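PDB 7A03: M32 carboxypeptidase from Chitinophagaceae bacterium, which probably acts as a metal-dependent carboxypeptidase of the M32 family, removing amino acids from the C-terminal ends of peptides. Local coordinates for residues Y366-G371 / K380-T385; F433-K438 / L456-N461; W212-D217 / P319-L324. All coordinates share one frame; numbering follows the deposited sequence.

Interaction 1: residues Y366-G371 / K380-T385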
loop_
_atom_site.group_PDB
_atom_site.type_symbol
_atom_site.label_atom_id
_atom_site.label_comp_id
_atom_site.label_asym_id
_atom_site.label_seq_id
_atom_site.Cartn_x
_atom_site.Cartn_y
_atom_site.Cartn_z
ATOM N N TYR A 366 9.672 11.573 0.386
ATOM C CA TYR A 366 8.968 12.473 1.282
ATOM C C TYR A 366 9.659 13.830 1.309
ATOM O O TYR A 366 9.022 14.875 1.086
ATOM C CB TYR A 366 8.847 11.832 2.669
ATOM C CG TYR A 366 8.437 12.767 3.762
ATOM C CD1 TYR A 366 7.119 13.179 3.904
ATOM C CD2 TYR A 366 9.376 13.234 4.672
ATOM C CE1 TYR A 366 6.761 14.047 4.903
ATOM C CE2 TYR A 366 9.014 14.106 5.694
ATOM C CZ TYR A 366 7.695 14.501 5.795
ATOM O OH TYR A 366 7.296 15.357 6.790
ATOM N N GLU A 367 10.989 13.832 1.467
ATOM C CA GLU A 367 11.650 15.124 1.608
ATOM C C GLU A 367 11.511 15.911 0.321
ATOM O O GLU A 367 11.186 17.111 0.344
ATOM C CB GLU A 367 13.118 14.979 2.019
ATOM C CG GLU A 367 13.351 14.169 3.295
ATOM C CD GLU A 367 12.822 14.827 4.566
ATOM O OE1 GLU A 367 12.559 16.050 4.566
ATOM O OE2 GLU A 367 12.677 14.107 5.581
ATOM N N ILE A 368 11.629 15.220 -0.815
ATOM C CA ILE A 368 11.548 15.913 -2.088
ATOM C C ILE A 368 10.152 16.469 -2.277
ATOM O O ILE A 368 9.981 17.650 -2.614
ATOM C CB ILE A 368 11.979 14.980 -3.231
ATOM C CG1 ILE A 368 13.501 14.859 -3.250
ATOM C CG2 ILE A 368 11.432 15.471 -4.572
ATOM C CD1 ILE A 368 14.006 13.786 -4.160
ATOM N N GLU A 369 9.127 15.659 -1.980
ATOM C CA GLU A 369 7.779 16.166 -2.179
ATOM C C GLU A 369 7.539 17.352 -1.276
ATOM O O GLU A 369 6.978 18.373 -1.710
ATOM C CB GLU A 369 6.732 15.083 -1.944
ATOM C CG GLU A 369 6.618 14.124 -3.096
ATOM C CD GLU A 369 5.550 13.096 -2.893
ATOM O OE1 GLU A 369 4.756 13.244 -1.940
ATOM O OE2 GLU A 369 5.508 12.140 -3.688
ATOM N N LYS A 370 8.051 17.274 -0.046
ATOM C CA LYS A 370 7.797 18.338 0.908
ATOM C C LYS A 370 8.423 19.629 0.419
ATOM O O LYS A 370 7.831 20.705 0.575
ATOM C CB LYS A 370 8.339 17.932 2.280
ATOM C CG LYS A 370 8.098 18.955 3.381
ATOM C CD LYS A 370 8.609 18.454 4.732
ATOM C CE LYS A 370 10.010 17.883 4.618
ATOM N NZ LYS A 370 10.661 17.726 5.946
ATOM N N GLY A 371 9.581 19.526 -0.245
ATOM C CA GLY A 371 10.227 20.708 -0.778
ATOM C C GLY A 371 9.591 21.194 -2.058
ATOM O O GLY A 371 9.547 22.403 -2.306
ATOM N N LYS A 380 13.627 22.095 -11.485
ATOM C CA LYS A 380 14.800 22.250 -12.333
ATOM C C LYS A 380 15.938 21.419 -11.746
ATOM O O LYS A 380 16.284 21.580 -10.570
ATOM C CB LYS A 380 15.196 23.727 -12.403
ATOM C CG LYS A 380 14.193 24.647 -13.119
ATOM C CD LYS A 380 13.433 23.922 -14.221
ATOM C CE LYS A 380 12.591 24.872 -15.076
ATOM N NZ LYS A 380 11.129 24.700 -14.793
ATOM N N ASP A 381 16.499 20.518 -12.553
ATOM C CA ASP A 381 17.601 19.658 -12.116
ATOM C C ASP A 381 17.197 18.779 -10.931
ATOM O O ASP A 381 17.976 18.549 -10.002
ATOM C CB ASP A 381 18.867 20.462 -11.808
ATOM C CG ASP A 381 19.768 20.614 -13.017
ATOM O OD1 ASP A 381 20.557 19.685 -13.291
ATOM O OD2 ASP A 381 19.691 21.663 -13.690
ATOM N N LEU A 382 15.957 18.293 -10.954
ATOM C CA LEU A 382 15.520 17.408 -9.881
ATOM C C LEU A 382 16.283 16.090 -9.899
ATOM O O LEU A 382 16.425 15.444 -8.853
ATOM C CB LEU A 382 14.015 17.177 -9.978
ATOM C CG LEU A 382 13.358 16.509 -8.769
ATOM C CD1 LEU A 382 13.502 17.386 -7.539
ATOM C CD2 LEU A 382 11.907 16.215 -9.050
ATOM N N ASN A 383 16.778 15.673 -11.068
ATOM C CA ASN A 383 17.558 14.441 -11.131
ATOM C C ASN A 383 18.820 14.545 -10.281
ATOM O O ASN A 383 19.184 13.592 -9.586
ATOM C CB ASN A 383 17.889 14.091 -12.582
ATOM C CG ASN A 383 18.634 15.201 -13.288
ATOM O OD1 ASN A 383 18.378 16.381 -13.055
ATOM N ND2 ASN A 383 19.570 14.829 -14.153
ATOM N N LYS A 384 19.487 15.702 -10.301
ATOM C CA LYS A 384 20.667 15.881 -9.460
ATOM C C LYS A 384 20.305 15.831 -7.981
ATOM O O LYS A 384 21.013 15.205 -7.181
ATOM C CB LYS A 384 21.376 17.194 -9.803
ATOM C CG LYS A 384 22.674 17.392 -9.031
ATOM C CD LYS A 384 22.992 18.852 -8.775
ATOM C CE LYS A 384 23.341 19.100 -7.313
ATOM N NZ LYS A 384 24.753 18.747 -6.997
ATOM N N THR A 385 19.206 16.488 -7.601
ATOM C CA THR A 385 18.741 16.449 -6.218
ATOM C C THR A 385 18.487 15.013 -5.775
ATOM O O THR A 385 18.944 14.579 -4.704
ATOM C CB THR A 385 17.450 17.268 -6.124
ATOM O OG1 THR A 385 17.722 18.621 -6.524
ATOM C CG2 THR A 385 16.899 17.254 -4.716
#
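Ile368 meets Leu382 and Thr385 across a helix-loop-helix turn of the largely helical M32 fold, in which helices 358-374 and 382-394 are consecutive and joined by a short loop. The contact is small and wholly apolar, and Ile368 carries both of its pairings: the CB bond points at the second helix, and two branches divide the work. From CB, the CG2 methyl lies anti to the backbone N and reaches Leu382 CD1 at 4.1 Å. The other branch, CG1, stands anti to the carbonyl carbon (chi1 -77°) and passes Thr385 CG2 at 4.4 Å. At its tip, Ile368 CD1 stays 4.5 Å from the same Thr385 CG2 methyl. The isoleucine is thus forked against two residues one helical turn apart, and its side chain also touches Trp386 and Tyr389 farther along helix 382-394, as well as Trp411. The CB bond of Leu382 points back toward helix 358-374, and helix 129-150 packs on this leucine through Tyr129 and Leu136. Another face of the first helix is polar: Lys370 bridges to Asp174 and to Glu367 within its own helix, Lys370 NZ lying 2.9 Å from Glu367 OE1, which it meets on the syn side, 22° out of the carboxylate plane.

Interaction 2: residues F433-K438 / L456-N461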
loop_
_atom_site.group_PDB
_atom_site.type_symbol
_atom_site.label_atom_id
_atom_site.label_comp_id
_atom_site.label_asym_id
_atom_site.label_seq_id
_atom_site.Cartn_x
_atom_site.Cartn_y
_atom_site.Cartn_z
ATOM N N PHE A 433 1.854 -6.423 15.035
ATOM C CA PHE A 433 2.214 -7.822 15.235
ATOM C C PHE A 433 2.817 -8.030 16.614
ATOM O O PHE A 433 2.474 -8.990 17.319
ATOM C CB PHE A 433 3.147 -8.336 14.144
ATOM C CG PHE A 433 3.394 -9.811 14.232
ATOM C CD1 PHE A 433 2.377 -10.719 13.933
ATOM C CD2 PHE A 433 4.623 -10.302 14.666
ATOM C CE1 PHE A 433 2.592 -12.084 14.061
ATOM C CE2 PHE A 433 4.837 -11.664 14.764
ATOM C CZ PHE A 433 3.819 -12.556 14.450
ATOM N N THR A 434 3.688 -7.117 17.031
ATOM C CA THR A 434 4.218 -7.193 18.382
ATOM C C THR A 434 3.087 -7.173 19.399
ATOM O O THR A 434 3.084 -7.967 20.352
ATOM C CB THR A 434 5.214 -6.059 18.589
ATOM O OG1 THR A 434 6.325 -6.269 17.711
ATOM C CG2 THR A 434 5.729 -6.017 20.027
ATOM N N THR A 435 2.066 -6.346 19.158
ATOM C CA THR A 435 0.959 -6.309 20.102
ATOM C C THR A 435 0.211 -7.633 20.086
ATOM O O THR A 435 -0.140 -8.166 21.150
ATOM C CB THR A 435 0.040 -5.130 19.789
ATOM O OG1 THR A 435 0.782 -3.909 19.941
ATOM C CG2 THR A 435 -1.147 -5.105 20.749
ATOM N N ALA A 436 0.003 -8.202 18.891
ATOM C CA ALA A 436 -0.655 -9.502 18.832
ATOM C C ALA A 436 0.146 -10.542 19.600
ATOM O O ALA A 436 -0.434 -11.364 20.318
ATOM C CB ALA A 436 -0.896 -9.934 17.384
ATOM N N GLN A 437 1.483 -10.468 19.526
ATOM C CA GLN A 437 2.297 -11.453 20.236
ATOM C C GLN A 437 2.117 -11.332 21.740
ATOM O O GLN A 437 2.256 -12.331 22.459
ATOM C CB GLN A 437 3.768 -11.302 19.857
ATOM C CG GLN A 437 4.106 -11.713 18.440
ATOM C CD GLN A 437 5.558 -11.400 18.124
ATOM O OE1 GLN A 437 5.937 -10.238 18.054
ATOM N NE2 GLN A 437 6.376 -12.433 17.957
ATOM N N LYS A 438 1.793 -10.126 22.220
ATOM C CA LYS A 438 1.491 -9.894 23.627
ATOM C C LYS A 438 0.081 -10.356 23.970
ATOM O O LYS A 438 -0.145 -10.922 25.046
ATOM C CB LYS A 438 1.628 -8.395 23.911
ATOM C CG LYS A 438 1.649 -7.983 25.376
ATOM C CD LYS A 438 1.014 -6.604 25.545
ATOM C CE LYS A 438 1.287 -6.019 26.925
ATOM N NZ LYS A 438 1.049 -6.998 28.024
ATOM N N LEU A 456 -5.335 -14.621 12.452
ATOM C CA LEU A 456 -6.440 -14.098 11.650
ATOM C C LEU A 456 -7.602 -13.694 12.547
ATOM O O LEU A 456 -8.213 -12.645 12.343
ATOM C CB LEU A 456 -6.890 -15.115 10.596
ATOM C CG LEU A 456 -8.058 -14.600 9.744
ATOM C CD1 LEU A 456 -7.685 -13.316 9.037
ATOM C CD2 LEU A 456 -8.467 -15.673 8.748
ATOM N N GLU A 457 -7.913 -14.515 13.551
ATOM C CA GLU A 457 -8.949 -14.161 14.513
ATOM C C GLU A 457 -8.643 -12.835 15.205
ATOM O O GLU A 457 -9.532 -11.985 15.358
ATOM C CB GLU A 457 -9.100 -15.286 15.537
ATOM C CG GLU A 457 -10.166 -15.014 16.579
ATOM C CD GLU A 457 -10.255 -16.097 17.623
ATOM O OE1 GLU A 457 -9.201 -16.628 18.033
ATOM O OE2 GLU A 457 -11.389 -16.430 18.018
ATOM N N TRP A 458 -7.396 -12.639 15.652
ATOM C CA TRP A 458 -7.057 -11.363 16.284
ATOM C C TRP A 458 -7.285 -10.190 15.330
ATOM O O TRP A 458 -7.859 -9.156 15.713
ATOM C CB TRP A 458 -5.613 -11.413 16.796
ATOM C CG TRP A 458 -5.212 -10.209 17.572
ATOM C CD1 TRP A 458 -5.376 -9.997 18.915
ATOM C CD2 TRP A 458 -4.552 -9.046 17.058
ATOM N NE1 TRP A 458 -4.862 -8.770 19.262
ATOM C CE2 TRP A 458 -4.357 -8.164 18.139
ATOM C CE3 TRP A 458 -4.119 -8.655 15.782
ATOM C CZ2 TRP A 458 -3.739 -6.932 17.991
ATOM C CZ3 TRP A 458 -3.499 -7.427 15.636
ATOM C CH2 TRP A 458 -3.323 -6.575 16.738
ATOM N N LEU A 459 -6.861 -10.338 14.082
ATOM C CA LEU A 459 -7.080 -9.278 13.102
ATOM C C LEU A 459 -8.566 -9.047 12.854
ATOM O O LEU A 459 -9.006 -7.906 12.677
ATOM C CB LEU A 459 -6.352 -9.627 11.807
ATOM C CG LEU A 459 -4.828 -9.690 11.906
ATOM C CD1 LEU A 459 -4.265 -10.380 10.658
ATOM C CD2 LEU A 459 -4.225 -8.296 12.091
ATOM N N ARG A 460 -9.347 -10.131 12.798
ATOM C CA ARG A 460 -10.769 -10.027 12.517
ATOM C C ARG A 460 -11.539 -9.430 13.684
ATOM O O ARG A 460 -12.632 -8.897 13.477
ATOM C CB ARG A 460 -11.322 -11.411 12.180
ATOM C CG ARG A 460 -10.925 -11.902 10.798
ATOM C CD ARG A 460 -11.816 -11.274 9.709
ATOM N NE ARG A 460 -11.241 -11.436 8.380
ATOM C CZ ARG A 460 -11.354 -12.534 7.646
ATOM N NH1 ARG A 460 -12.044 -13.572 8.096
ATOM N NH2 ARG A 460 -10.802 -12.581 6.448
ATOM N N ASN A 461 -11.003 -9.522 14.908
ATOM C CA ASN A 461 -11.619 -8.877 16.068
ATOM C C ASN A 461 -11.144 -7.445 16.281
ATOM O O ASN A 461 -11.884 -6.633 16.859
ATOM C CB ASN A 461 -11.339 -9.681 17.341
ATOM C CG ASN A 461 -12.057 -11.021 17.344
ATOM O OD1 ASN A 461 -13.067 -11.198 16.669
ATOM N ND2 ASN A 461 -11.542 -11.963 18.117
#
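Trp458 lays one face of its indole against the methyl of Ala436. Ala436 CB sits 3.7 Å from the centroid of the six-membered ring and only 10° off its normal, a CH-pi contact centred over the ring. The methyl is nearly equidistant from several ring atoms, with Trp458 CD2 and CE3 both 3.8 Å from Ala436 CB. The indole gets there because CG is anti to the backbone N (chi1 -174°), which extends the ring from helix 453-462 toward helix 420-439. The CB bond of Ala436, by contrast, points alongside helix 453-462 rather than straight at it. Thr435 joins from the neighbouring position, its CG2 coming obliquely to within 4.2 Å of Trp458 CZ2.

With a methyl as the partner of the indole, the CA atoms of Ala436 and Trp458 come within 7.1 Å, the nearest pair of the two segments in this part of the largely helical M32 fold. The short helix 443-448 lies between them in the chain, and its Leu443 touches Ala436, while Val440 and Ile479 pack on the indole. Both polar groups beside this apolar patch are satisfied: Thr435 OG1 bonds to the carbonyl O of Gln431, one helical turn back, and Trp458 NE1 to Gln439 OE1, a bond that is likely to hold the ring's rotation.

Interaction 3: residues W212-D217 / P319-L324. With GOL (glycerol), chain D.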
loop_
_atom_site.group_PDB
_atom_site.type_symbol
_atom_site.label_atom_id
_atom_site.label_comp_id
_atom_site.label_asym_id
_atom_site.label_seq_id
_atom_site.Cartn_x
_atom_site.Cartn_y
_atom_site.Cartn_z
ATOM N N TRP A 212 3.039 -22.164 -8.422
ATOM C CA TRP A 212 1.639 -21.752 -8.440
ATOM C C TRP A 212 0.863 -22.430 -7.321
ATOM O O TRP A 212 0.154 -21.768 -6.537
ATOM C CB TRP A 212 1.017 -22.079 -9.796
ATOM C CG TRP A 212 -0.450 -21.850 -9.805
ATOM C CD1 TRP A 212 -1.418 -22.782 -9.615
ATOM C CD2 TRP A 212 -1.129 -20.599 -10.008
ATOM N NE1 TRP A 212 -2.661 -22.201 -9.687
ATOM C CE2 TRP A 212 -2.514 -20.858 -9.909
ATOM C CE3 TRP A 212 -0.702 -19.285 -10.236
ATOM C CZ2 TRP A 212 -3.480 -19.857 -10.074
ATOM C CZ3 TRP A 212 -1.670 -18.282 -10.402
ATOM C CH2 TRP A 212 -3.038 -18.576 -10.305
ATOM N N GLN A 213 1.012 -23.761 -7.213
ATOM C CA GLN A 213 0.263 -24.490 -6.197
ATOM C C GLN A 213 0.728 -24.132 -4.791
ATOM O O GLN A 213 -0.088 -24.112 -3.864
ATOM C CB GLN A 213 0.337 -25.996 -6.452
ATOM C CG GLN A 213 -0.614 -26.815 -5.587
ATOM C CD GLN A 213 -2.054 -26.413 -5.774
ATOM O OE1 GLN A 213 -2.559 -26.394 -6.898
ATOM N NE2 GLN A 213 -2.722 -26.064 -4.680
ATOM N N LEU A 214 2.020 -23.835 -4.626
ATOM C CA LEU A 214 2.534 -23.409 -3.328
ATOM C C LEU A 214 1.827 -22.148 -2.856
ATOM O O LEU A 214 1.402 -22.051 -1.694
ATOM C CB LEU A 214 4.040 -23.164 -3.435
ATOM C CG LEU A 214 4.701 -22.438 -2.256
ATOM C CD1 LEU A 214 4.525 -23.254 -0.994
ATOM C CD2 LEU A 214 6.172 -22.210 -2.545
ATOM N N GLY A 215 1.693 -21.168 -3.756
ATOM C CA GLY A 215 1.029 -19.924 -3.381
ATOM C C GLY A 215 -0.437 -20.124 -3.046
ATOM O O GLY A 215 -0.953 -19.555 -2.071
ATOM N N ILE A 216 -1.135 -20.934 -3.852
ATOM C CA ILE A 216 -2.524 -21.272 -3.526
ATOM C C ILE A 216 -2.625 -21.906 -2.133
ATOM O O ILE A 216 -3.517 -21.575 -1.335
ATOM C CB ILE A 216 -3.117 -22.188 -4.612
ATOM C CG1 ILE A 216 -3.156 -21.477 -5.979
ATOM C CG2 ILE A 216 -4.476 -22.709 -4.161
ATOM C CD1 ILE A 216 -4.191 -20.373 -6.067
ATOM N N ASP A 217 -1.732 -22.859 -1.837
ATOM C CA ASP A 217 -1.744 -23.532 -0.543
ATOM C C ASP A 217 -1.505 -22.547 0.594
ATOM O O ASP A 217 -2.190 -22.590 1.622
ATOM C CB ASP A 217 -0.651 -24.597 -0.521
ATOM C CG ASP A 217 -1.030 -25.858 -1.261
ATOM O OD1 ASP A 217 -2.158 -25.951 -1.786
ATOM O OD2 ASP A 217 -0.174 -26.770 -1.305
ATOM N N PRO A 319 10.534 -27.292 5.879
ATOM C CA PRO A 319 10.572 -28.694 5.429
ATOM C C PRO A 319 9.576 -28.973 4.319
ATOM O O PRO A 319 9.861 -29.771 3.409
ATOM C CB PRO A 319 10.260 -29.488 6.707
ATOM C CG PRO A 319 10.526 -28.540 7.831
ATOM C CD PRO A 319 10.228 -27.179 7.316
ATOM N N ARG A 320 8.431 -28.281 4.331
ATOM C CA ARG A 320 7.439 -28.482 3.280
ATOM C C ARG A 320 7.946 -27.984 1.925
ATOM O O ARG A 320 7.809 -28.672 0.901
ATOM C CB ARG A 320 6.119 -27.827 3.672
ATOM C CG ARG A 320 5.519 -28.350 4.972
ATOM C CD ARG A 320 4.282 -27.536 5.405
ATOM N NE ARG A 320 3.157 -27.610 4.466
ATOM C CZ ARG A 320 2.251 -28.582 4.457
ATOM N NH1 ARG A 320 2.325 -29.572 5.334
ATOM N NH2 ARG A 320 1.259 -28.556 3.571
ATOM N N ILE A 321 8.547 -26.790 1.886
ATOM C CA ILE A 321 9.039 -26.321 0.594
ATOM C C ILE A 321 10.294 -27.076 0.171
ATOM O O ILE A 321 10.575 -27.183 -1.026
ATOM C CB ILE A 321 9.191 -24.789 0.454
ATOM C CG1 ILE A 321 10.346 -24.270 1.297
ATOM C CG2 ILE A 321 7.879 -24.058 0.739
ATOM C CD1 ILE A 321 10.821 -22.897 0.826
ATOM N N GLN A 322 11.056 -27.617 1.123
ATOM C CA GLN A 322 12.169 -28.485 0.757
ATOM C C GLN A 322 11.655 -29.726 0.056
ATOM O O GLN A 322 12.237 -30.180 -0.939
ATOM C CB GLN A 322 12.904 -28.908 2.019
ATOM C CG GLN A 322 14.052 -28.023 2.401
ATOM C CD GLN A 322 14.861 -28.649 3.513
ATOM O OE1 GLN A 322 14.295 -29.156 4.484
ATOM N NE2 GLN A 322 16.186 -28.652 3.366
ATOM N N ALA A 323 10.576 -30.303 0.580
ATOM C CA ALA A 323 9.972 -31.464 -0.065
ATOM C C ALA A 323 9.466 -31.126 -1.458
ATOM O O ALA A 323 9.482 -31.986 -2.356
ATOM C CB ALA A 323 8.817 -31.976 0.794
ATOM N N LEU A 324 8.996 -29.891 -1.647
ATOM C CA LEU A 324 8.497 -29.475 -2.950
ATOM C C LEU A 324 9.628 -29.246 -3.953
ATOM O O LEU A 324 9.468 -29.527 -5.148
ATOM C CB LEU A 324 7.679 -28.201 -2.775
ATOM C CG LEU A 324 6.879 -27.714 -3.963
ATOM C CD1 LEU A 324 6.014 -28.862 -4.487
ATOM C CD2 LEU A 324 6.033 -26.553 -3.513
HETATM C C1 GOL D . 3.760 -26.990 0.860
HETATM O O1 GOL D . 3.626 -27.909 -0.208
HETATM C C2 GOL D . 2.514 -26.067 0.805
HETATM O O2 GOL D . 1.342 -26.712 1.198
HETATM C C3 GOL D . 2.859 -24.845 1.718
HETATM O O3 GOL D . 2.791 -25.237 3.057
#
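Glycerol, probably from the crystallisation liquor, bridges the guanidinium of Arg320 and the carboxylate of Asp217, beside the touching side chains of Leu214 and Ile321. Glycerol O2 lies at the edge of the guanidinium, in its plane, 3.0 Å from Arg320 NH2; O3 is also near that plane, 2.8 Å from Arg320 NE, with an N-H...O angle of 161°. The bend at chi3 (63°) turns this edge toward the ligand. O2 in turn donates to Asp217 OD2 at 2.9 Å, so one hydroxyl relays between two charged groups whose Asp217 OD2 and Arg320 NH2 atoms remain 5.4 Å apart. The other carboxylate oxygen, Asp217 OD1, is met from above the plane, 48° out of it, by Gln213 NE2 at 3.0 Å, with the oxygen lying in the amide plane. With an alanine here in place of Asp217, glycerol O2 would probably lose its acceptor, the amide of Gln213 would be freer to turn, and Arg320 would lack this opposite charge across the ligand. On the same helix, Ile216 CG1 lies over one face of the Trp212 ring, offset toward its rim. The direct contact is apolar: Leu214 CD1 meets Ile321 CG2 at 3.9 Å, and Leu214 CB meets Leu324 CD2 at the same distance, while Leu214 CD1 also touches glycerol C3 at 3.6 Å. Gln317 and Gln221 also hydrogen-bond the ligand. This is ordinary packing of helix 208-222 on helix 311-324, with a polar, glycerol-bound site beside it. Phe258 packs on both Leu214 and Ile321, and Thr262 on Leu214; both belong to helix 258-277, which carries the HExxH sequence characteristic of this metallopeptidase clan. Trp212 and Ile216 touch strand 229-233 of the small mixed sheet.

How the interactions relate
From the N terminus, interaction 3 closes first and encloses the longest loop: 101 residues lie between its segments, including all three strands of the small sheet and helices 258-277 and 293-307. Interaction 1 follows with an eight-residue connection, joining the consecutive helices 358-374 and 382-394, and interaction 2 with seventeen, which hold helix 443-448. The three are in series; none nests in or crosses another. Space orders them differently. Interactions 2 and 3 have centres about 25 Å apart, whereas interaction 1 lies across the chain's centre from both. Inside the long loop, helix 293-307 is touched from both 433-438 and 456-461, and helix 258-277 from 456-461, linking that loop to the C-terminal helices.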